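Local atomic coordinates of nidogen (Mus musculus, PDB entry 1NPE), a protein that binds the laminin gamma-1 chain through a six-bladed YWTD beta-propeller and so probably helps link basement membrane networks. Residues A[42-47]-A[85-91]. Residues are numbered along the deposited sequence.
Sequences AFDCVD and ALDHLGR
This is a blade-to-blade contact in the six-bladed YWTD propeller, joining the ends of the first strands, 36-44 and 81-87, of two consecutive blades and the turns that follow them. The strand segments 42-44 and 85-87 run nearly parallel, at 19°, with axes 6.6 Å apart at closest, too far for backbone pairing, so side chains fill the gap. In register, A42 CA lies nearest A85 CA (5.8 Å) and D44 CA nearest H88 CA (5.9 Å). Between these levels L86, chi1 m and chi2 t, points toward the first strand: its CG lies 3.9 Å from A42 CB and its CD1 3.3 Å from D44 N.

Beyond the strands both segments turn, each around an aspartate. D44 OD1 accepts from V46 N (3.2 Å) in an Asx turn, and D87 OD1 accepts from G90 N (2.9 Å). R91 has a left-handed helical backbone (phi/psi 68°/51°); chi1 m, chi2 m and chi3 p carry its guanidinium to D44. NH2 donates to H88 O (2.8 Å) and, in a salt bridge, to D44 OD1 (2.7 Å); NH1 hydrogen-bonds D44 OD2 (3.3 Å) and salt-bridges D47 OD2 (3.3 Å). V46 CG2 packs over a guanidinium face, 3.0 Å from NH2. Alongside, H88 in the p rotamer offers a ring face to C45 SG, 3.9 Å from the ring centroid; C45 is disulfide-bonded to C263, tying the end of the modelled chain to this corner.

Apolar packing by L86 thus gives way to a salt-bridge network, where D44 both shapes its own turn and anchors the next blade's arginine, coupling the two turns electrostatically.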
ATOM      1  N   ALA A  42      11.483   7.220  -1.134  1.00 13.09           N
ATOM      2  CA  ALA A  42      12.379   7.666  -0.068  1.00 14.06           C
ATOM      3  C   ALA A  42      13.588   8.333  -0.719  1.00 14.19           C
ATOM      4  O   ALA A  42      13.848   8.138  -1.911  1.00 14.11           O
ATOM      5  CB  ALA A  42      12.815   6.492   0.818  1.00 11.22           C
ATOM      6  N   PHE A  43      14.334   9.105   0.058  1.00 15.73           N
ATOM      7  CA  PHE A  43      15.485   9.797  -0.492  1.00 17.57           C
ATOM      8  C   PHE A  43      16.713   9.736   0.406  1.00 17.93           C
ATOM      9  O   PHE A  43      16.639  10.051   1.595  1.00 18.09           O
ATOM     10  CB  PHE A  43      15.111  11.253  -0.756  1.00 18.86           C
ATOM     11  CG  PHE A  43      16.183  12.042  -1.445  1.00 19.79           C
ATOM     12  CD1 PHE A  43      16.437  11.858  -2.796  1.00 19.10           C
ATOM     13  CD2 PHE A  43      16.914  12.994  -0.747  1.00 20.71           C
ATOM     14  CE1 PHE A  43      17.396  12.610  -3.443  1.00 22.45           C
ATOM     15  CE2 PHE A  43      17.878  13.756  -1.384  1.00 21.43           C
ATOM     16  CZ  PHE A  43      18.120  13.565  -2.737  1.00 23.49           C
ATOM     17  N   ASP A  44      17.833   9.317  -0.174  1.00 17.08           N
ATOM     18  CA  ASP A  44      19.100   9.226   0.546  1.00 19.57           C
ATOM     19  C   ASP A  44      19.846  10.549   0.390  1.00 20.65           C
ATOM     20  O   ASP A  44      20.391  10.835  -0.670  1.00 21.27           O
ATOM     21  CB  ASP A  44      19.937   8.064  -0.000  1.00 17.38           C
ATOM     22  CG  ASP A  44      21.379   8.099   0.475  1.00 18.72           C
ATOM     23  OD1 ASP A  44      21.648   8.585   1.602  1.00 16.05           O
ATOM     24  OD2 ASP A  44      22.246   7.630  -0.291  1.00 16.71           O
ATOM     25  N   CYS A  45      19.907  11.320   1.472  1.00 23.55           N
ATOM     26  CA  CYS A  45      20.555  12.628   1.466  1.00 26.75           C
ATOM     27  C   CYS A  45      22.066  12.679   1.250  1.00 28.14           C
ATOM     28  O   CYS A  45      22.580  13.714   0.826  1.00 29.03           O
ATOM     29  CB  CYS A  45      20.197  13.413   2.731  1.00 27.34           C
ATOM     30  SG  CYS A  45      20.726  12.627   4.286  1.00 31.61           S
ATOM     31  N   VAL A  46      22.788  11.596   1.539  1.00 29.24           N
ATOM     32  CA  VAL A  46      24.237  11.623   1.351  1.00 30.44           C
ATOM     33  C   VAL A  46      24.671  11.430  -0.102  1.00 31.39           C
ATOM     34  O   VAL A  46      25.552  12.141  -0.575  1.00 32.81           O
ATOM     35  CB  VAL A  46      24.994  10.628   2.278  1.00 31.88           C
ATOM     36  CG1 VAL A  46      24.357  10.590   3.665  1.00 30.81           C
ATOM     37  CG2 VAL A  46      25.060   9.253   1.664  1.00 33.44           C
ATOM     38  N   ASP A  47      24.046  10.493  -0.812  1.00 31.34           N
ATOM     39  CA  ASP A  47      24.392  10.235  -2.212  1.00 31.37           C
ATOM     40  C   ASP A  47      23.391  10.830  -3.199  1.00 31.06           C
ATOM     41  O   ASP A  47      23.596  10.758  -4.413  1.00 30.94           O
ATOM     42  CB  ASP A  47      24.545   8.729  -2.474  1.00 32.95           C
ATOM     43  CG  ASP A  47      25.833   8.150  -1.891  1.00 35.63           C
ATOM     44  OD1 ASP A  47      26.820   8.906  -1.734  1.00 35.75           O
ATOM     45  OD2 ASP A  47      25.859   6.932  -1.603  1.00 33.49           O
ATOM     46  N   ALA A  85      11.846   3.305   3.821  1.00 14.62           N
ATOM     47  CA  ALA A  85      12.566   4.313   4.600  1.00 15.56           C
ATOM     48  C   ALA A  85      14.054   3.975   4.618  1.00 16.01           C
ATOM     49  O   ALA A  85      14.433   2.819   4.452  1.00 15.60           O
ATOM     50  CB  ALA A  85      12.023   4.378   6.015  1.00 15.00           C
ATOM     51  N   LEU A  86      14.896   4.972   4.867  1.00 17.03           N
ATOM     52  CA  LEU A  86      16.331   4.742   4.855  1.00 18.14           C
ATOM     53  C   LEU A  86      17.072   5.128   6.124  1.00 19.13           C
ATOM     54  O   LEU A  86      16.580   5.883   6.944  1.00 18.77           O
ATOM     55  CB  LEU A  86      16.958   5.522   3.699  1.00 19.48           C
ATOM     56  CG  LEU A  86      16.280   5.488   2.332  1.00 19.75           C
ATOM     57  CD1 LEU A  86      16.768   6.653   1.530  1.00 19.44           C
ATOM     58  CD2 LEU A  86      16.550   4.175   1.608  1.00 21.88           C
ATOM     59  N   ASP A  87      18.259   4.557   6.271  1.00 21.60           N
ATOM     60  CA  ASP A  87      19.173   4.857   7.365  1.00 23.86           C
ATOM     61  C   ASP A  87      20.367   5.360   6.571  1.00 24.09           C
ATOM     62  O   ASP A  87      21.165   4.565   6.070  1.00 24.06           O
ATOM     63  CB  ASP A  87      19.561   3.591   8.138  1.00 25.98           C
ATOM     64  CG  ASP A  87      20.638   3.846   9.205  1.00 28.49           C
ATOM     65  OD1 ASP A  87      21.053   5.009   9.418  1.00 30.01           O
ATOM     66  OD2 ASP A  87      21.075   2.866   9.838  1.00 30.30           O
ATOM     67  N   HIS A  88      20.434   6.673   6.381  1.00 24.31           N
ATOM     68  CA  HIS A  88      21.516   7.277   5.616  1.00 25.60           C
ATOM     69  C   HIS A  88      22.881   7.177   6.307  1.00 26.13           C
ATOM     70  O   HIS A  88      23.919   7.325   5.662  1.00 26.18           O
ATOM     71  CB  HIS A  88      21.177   8.730   5.266  1.00 25.95           C
ATOM     72  CG  HIS A  88      20.996   9.613   6.460  1.00 27.79           C
ATOM     73  ND1 HIS A  88      21.948  10.524   6.862  1.00 27.26           N
ATOM     74  CD2 HIS A  88      19.974   9.721   7.343  1.00 26.33           C
ATOM     75  CE1 HIS A  88      21.521  11.157   7.941  1.00 28.15           C
ATOM     76  NE2 HIS A  88      20.326  10.688   8.252  1.00 28.43           N
ATOM     77  N   LEU A  89      22.876   6.899   7.607  1.00 26.67           N
ATOM     78  CA  LEU A  89      24.116   6.758   8.372  1.00 28.04           C
ATOM     79  C   LEU A  89      24.642   5.332   8.284  1.00 28.83           C
ATOM     80  O   LEU A  89      25.771   5.108   7.843  1.00 29.13           O
ATOM     81  CB  LEU A  89      23.893   7.143   9.833  1.00 25.81           C
ATOM     82  CG  LEU A  89      23.529   8.615  10.042  1.00 27.30           C
ATOM     83  CD1 LEU A  89      23.187   8.863  11.500  1.00 22.29           C
ATOM     84  CD2 LEU A  89      24.687   9.517   9.574  1.00 25.07           C
ATOM     85  N   GLY A  90      23.799   4.376   8.673  1.00 29.49           N
ATOM     86  CA  GLY A  90      24.164   2.970   8.634  1.00 28.72           C
ATOM     87  C   GLY A  90      24.143   2.370   7.240  1.00 28.32           C
ATOM     88  O   GLY A  90      24.612   1.247   7.043  1.00 29.06           O
ATOM     89  N   ARG A  91      23.592   3.109   6.277  1.00 28.57           N
ATOM     90  CA  ARG A  91      23.511   2.674   4.877  1.00 28.68           C
ATOM     91  C   ARG A  91      22.557   1.495   4.651  1.00 27.69           C
ATOM     92  O   ARG A  91      22.935   0.498   4.034  1.00 28.54           O
ATOM     93  CB  ARG A  91      24.905   2.303   4.345  1.00 30.00           C
ATOM     94  CG  ARG A  91      25.965   3.395   4.428  1.00 31.16           C
ATOM     95  CD  ARG A  91      25.858   4.394   3.282  1.00 32.74           C
ATOM     96  NE  ARG A  91      24.845   5.411   3.530  1.00 33.24           N
ATOM     97  CZ  ARG A  91      24.291   6.171   2.590  1.00 32.31           C
ATOM     98  NH1 ARG A  91      24.638   6.041   1.313  1.00 29.32           N
ATOM     99  NH2 ARG A  91      23.393   7.077   2.937  1.00 32.59           N
TER